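Local coordinates for holo-[acyl-carrier-protein] synthase (Helicobacter pylori, PDB 5XUK), which belongs to the 4'-phosphopantetheinyl transferase superfamily and binds coenzyme A as an assembly of three copies of the chain, at residues I4-I9 and A105-A110. Residues are numbered along the deposited sequence; the frame is centred on the assembly and turned at random.
Sequences IDIVSI and AGFAIA. With COA (coenzyme A), chain B.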
loop_
_atom_site.group_PDB
_atom_site.type_symbol
_atom_site.label_atom_id
_atom_site.label_comp_id
_atom_site.label_asym_id
_atom_site.label_seq_id
_atom_site.Cartn_x
_atom_site.Cartn_y
_atom_site.Cartn_z
ATOM N N ILE A 4 0.998 -4.427 5.254
ATOM C CA ILE A 4 1.735 -3.462 4.422
ATOM C C ILE A 4 2.942 -3.082 5.195
ATOM O O ILE A 4 2.930 -3.161 6.408
ATOM C CB ILE A 4 0.901 -2.167 4.067
ATOM C CG1 ILE A 4 1.556 -1.368 2.951
ATOM C CG2 ILE A 4 0.711 -1.227 5.251
ATOM C CD1 ILE A 4 0.595 -0.427 2.227
ATOM N N ASP A 5 3.983 -2.656 4.505
ATOM C CA ASP A 5 5.217 -2.258 5.173
ATOM C C ASP A 5 6.019 -1.335 4.292
ATOM O O ASP A 5 6.075 -1.517 3.079
ATOM C CB ASP A 5 6.048 -3.510 5.489
ATOM C CG ASP A 5 6.929 -3.327 6.680
ATOM O OD1 ASP A 5 6.410 -3.450 7.805
ATOM O OD2 ASP A 5 8.135 -3.059 6.510
ATOM N N ILE A 6 6.658 -0.353 4.889
ATOM C CA ILE A 6 7.467 0.599 4.139
ATOM C C ILE A 6 8.792 0.608 4.840
ATOM O O ILE A 6 8.833 0.663 6.058
ATOM C CB ILE A 6 6.839 2.021 4.099
ATOM C CG1 ILE A 6 7.762 2.998 3.376
ATOM C CG2 ILE A 6 6.541 2.542 5.498
ATOM C CD1 ILE A 6 7.033 4.230 2.854
ATOM N N VAL A 7 9.870 0.480 4.076
ATOM C CA VAL A 7 11.210 0.366 4.645
ATOM C C VAL A 7 12.120 1.338 3.939
ATOM O O VAL A 7 12.012 1.524 2.718
ATOM C CB VAL A 7 11.754 -1.082 4.495
ATOM C CG1 VAL A 7 13.235 -1.157 4.812
ATOM C CG2 VAL A 7 10.977 -2.039 5.385
ATOM N N SER A 8 12.996 1.976 4.703
ATOM C CA SER A 8 14.080 2.774 4.151
ATOM C C SER A 8 15.144 1.843 3.577
ATOM O O SER A 8 15.678 0.971 4.299
ATOM C CB SER A 8 14.710 3.620 5.240
ATOM O OG SER A 8 15.901 4.245 4.781
ATOM N N ILE A 9 15.441 2.023 2.288
ATOM C CA ILE A 9 16.442 1.217 1.614
ATOM C C ILE A 9 17.799 1.470 2.247
ATOM O O ILE A 9 18.518 0.529 2.578
ATOM C CB ILE A 9 16.509 1.520 0.105
ATOM C CG1 ILE A 9 15.208 1.070 -0.569
ATOM C CG2 ILE A 9 17.705 0.809 -0.507
ATOM C CD1 ILE A 9 15.166 1.236 -2.074
ATOM N N ALA A 105 13.096 5.952 -4.978
ATOM C CA ALA A 105 13.589 7.098 -4.228
ATOM C C ALA A 105 13.839 6.776 -2.776
ATOM O O ALA A 105 13.310 7.450 -1.896
ATOM C CB ALA A 105 12.597 8.254 -4.341
ATOM N N GLY A 106 14.641 5.752 -2.511
ATOM C CA GLY A 106 15.065 5.481 -1.141
ATOM C C GLY A 106 14.125 4.618 -0.325
ATOM O O GLY A 106 14.451 4.256 0.808
ATOM N N PHE A 107 12.992 4.230 -0.906
ATOM C CA PHE A 107 11.989 3.454 -0.185
ATOM C C PHE A 107 11.548 2.227 -0.911
ATOM O O PHE A 107 11.347 2.258 -2.121
ATOM C CB PHE A 107 10.730 4.292 0.063
ATOM C CG PHE A 107 10.881 5.269 1.168
ATOM C CD1 PHE A 107 10.806 4.850 2.489
ATOM C CD2 PHE A 107 11.116 6.612 0.897
ATOM C CE1 PHE A 107 10.953 5.764 3.526
ATOM C CE2 PHE A 107 11.267 7.530 1.927
ATOM C CZ PHE A 107 11.188 7.104 3.241
ATOM N N ALA A 108 11.348 1.165 -0.143
ATOM C CA ALA A 108 10.694 -0.043 -0.626
ATOM C C ALA A 108 9.406 -0.200 0.139
ATOM O O ALA A 108 9.372 0.072 1.332
ATOM C CB ALA A 108 11.579 -1.279 -0.389
ATOM N N ILE A 109 8.372 -0.702 -0.524
ATOM C CA ILE A 109 7.158 -1.060 0.162
ATOM C C ILE A 109 6.576 -2.299 -0.420
ATOM O O ILE A 109 6.773 -2.594 -1.600
ATOM C CB ILE A 109 6.068 0.042 0.063
ATOM C CG1 ILE A 109 5.743 0.378 -1.378
ATOM C CG2 ILE A 109 6.549 1.315 0.733
ATOM C CD1 ILE A 109 4.577 1.339 -1.485
ATOM N N ALA A 110 5.803 -2.989 0.408
ATOM C CA ALA A 110 5.213 -4.260 0.057
ATOM C C ALA A 110 3.878 -4.356 0.739
ATOM O O ALA A 110 3.668 -3.769 1.794
ATOM C CB ALA A 110 6.119 -5.409 0.543
HETATM N N1A COA B . -0.175 -7.526 13.339
HETATM C C2A COA B . -0.445 -6.534 12.465
HETATM N N3A COA B . 0.106 -5.310 12.561
HETATM C C4A COA B . 0.951 -5.019 13.564
HETATM C C5A COA B . 1.286 -6.053 14.552
HETATM C C6A COA B . 0.660 -7.376 14.382
HETATM N N6A COA B . 0.914 -8.397 15.242
HETATM N N7A COA B . 2.136 -5.488 15.425
HETATM C C8A COA B . 2.356 -4.202 15.038
HETATM N N9A COA B . 1.625 -3.932 13.924
HETATM C C1B COA B . 1.562 -2.643 13.224
HETATM C C2B COA B . 1.166 -1.543 14.215
HETATM O O2B COA B . 0.058 -0.771 13.751
HETATM C C3B COA B . 2.379 -0.650 14.322
HETATM O O3B COA B . 2.078 0.741 14.367
HETATM P P3B COA B . 1.560 1.481 15.719
HETATM O O7A COA B . 2.247 0.738 16.847
HETATM O O8A COA B . 2.080 2.889 15.596
HETATM O O9A COA B . 0.055 1.303 15.614
HETATM C C4B COA B . 3.115 -0.970 13.045
HETATM O O4B COA B . 2.854 -2.334 12.725
HETATM C C5B COA B . 4.598 -0.714 13.160
HETATM O O5B COA B . 4.915 -0.146 11.909
HETATM P P1A COA B . 6.287 -0.424 11.179
HETATM O O1A COA B . 7.209 0.580 11.839
HETATM O O2A COA B . 6.129 -0.465 9.679
HETATM O O3A COA B . 6.532 -1.934 11.600
HETATM P P2A COA B . 8.011 -2.547 11.577
HETATM O O4A COA B . 8.392 -2.901 10.146
HETATM O O5A COA B . 8.900 -1.613 12.378
HETATM O O6A COA B . 7.734 -3.888 12.445
HETATM C CBP COA B . 6.556 -5.892 13.232
HETATM C CCP COA B . 6.438 -4.485 12.639
HETATM C CDP COA B . 5.596 -6.055 14.401
HETATM C CEP COA B . 6.190 -6.917 12.167
HETATM C CAP COA B . 7.997 -6.084 13.740
HETATM O OAP COA B . 8.128 -5.491 15.036
HETATM C C9P COA B . 8.441 -7.511 13.835
HETATM O O9P COA B . 7.712 -8.368 14.310
HETATM N N8P COA B . 9.677 -7.748 13.389
#
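Residues 4-8 of strand 2-8 run antiparallel to residues 107-110 of strand 107-114, and backbone pairs satisfy the donors and acceptors along their facing edges. In the hydrogen-bonded pair Val7-Ala108, Val7 N reaches Ala108 O at 2.8 Å and Ala108 N returns to Val7 O at 3.0 Å, both nearly straight. Asp5 and Ala110 form the other such pair; here Asp5 N approaches Ala110 O at 2.9 Å with a more bent N-H...O angle of 143°, and Ala110 N returns to Asp5 O at 3.1 Å. A final bond, from Ile9 N to Gly106 O at 2.9 Å, carries the pairing into the first turn of helix 9-15, its donor lying 36° above the carbonyl plane. Ser8 OG caps that helix through Arg11 N.

The alternate amides, Ile6 N and Ser8 N, bond instead to Ser102 OG and Asp104 OD2 of the second subunit, so strand 2-8 is gripped from both edges.

Ile6 and Ile109 lie side by side on one face. Ile109 CG1 occupies the crowded position between N and carbonyl carbon (chi1 57°), setting CG2 against Ile6 CG1 in a tight 3.4 Å contact. Ile6 CG1 also meets Phe107 CD1 at 3.7 Å, crossing the ring obliquely, and this apolar patch packs against the neighbouring subunits.

Asp5 and Val7 emerge on the other face, against helix 40-56. With CG anti to its backbone N, Asp5 places OD1 3.1 Å from coenzyme A O4A, an approach of two probably negative groups. Lys55 NZ, salt-bridged to Asp5 OD1 and hydrogen-bonded to Ile4 O and coenzyme A, probably offsets that charge. Outer strand 2-8 thus pairs with central strand 107-114 of a three-stranded antiparallel sheet, completed by 97-104, at an intersubunit coenzyme A site.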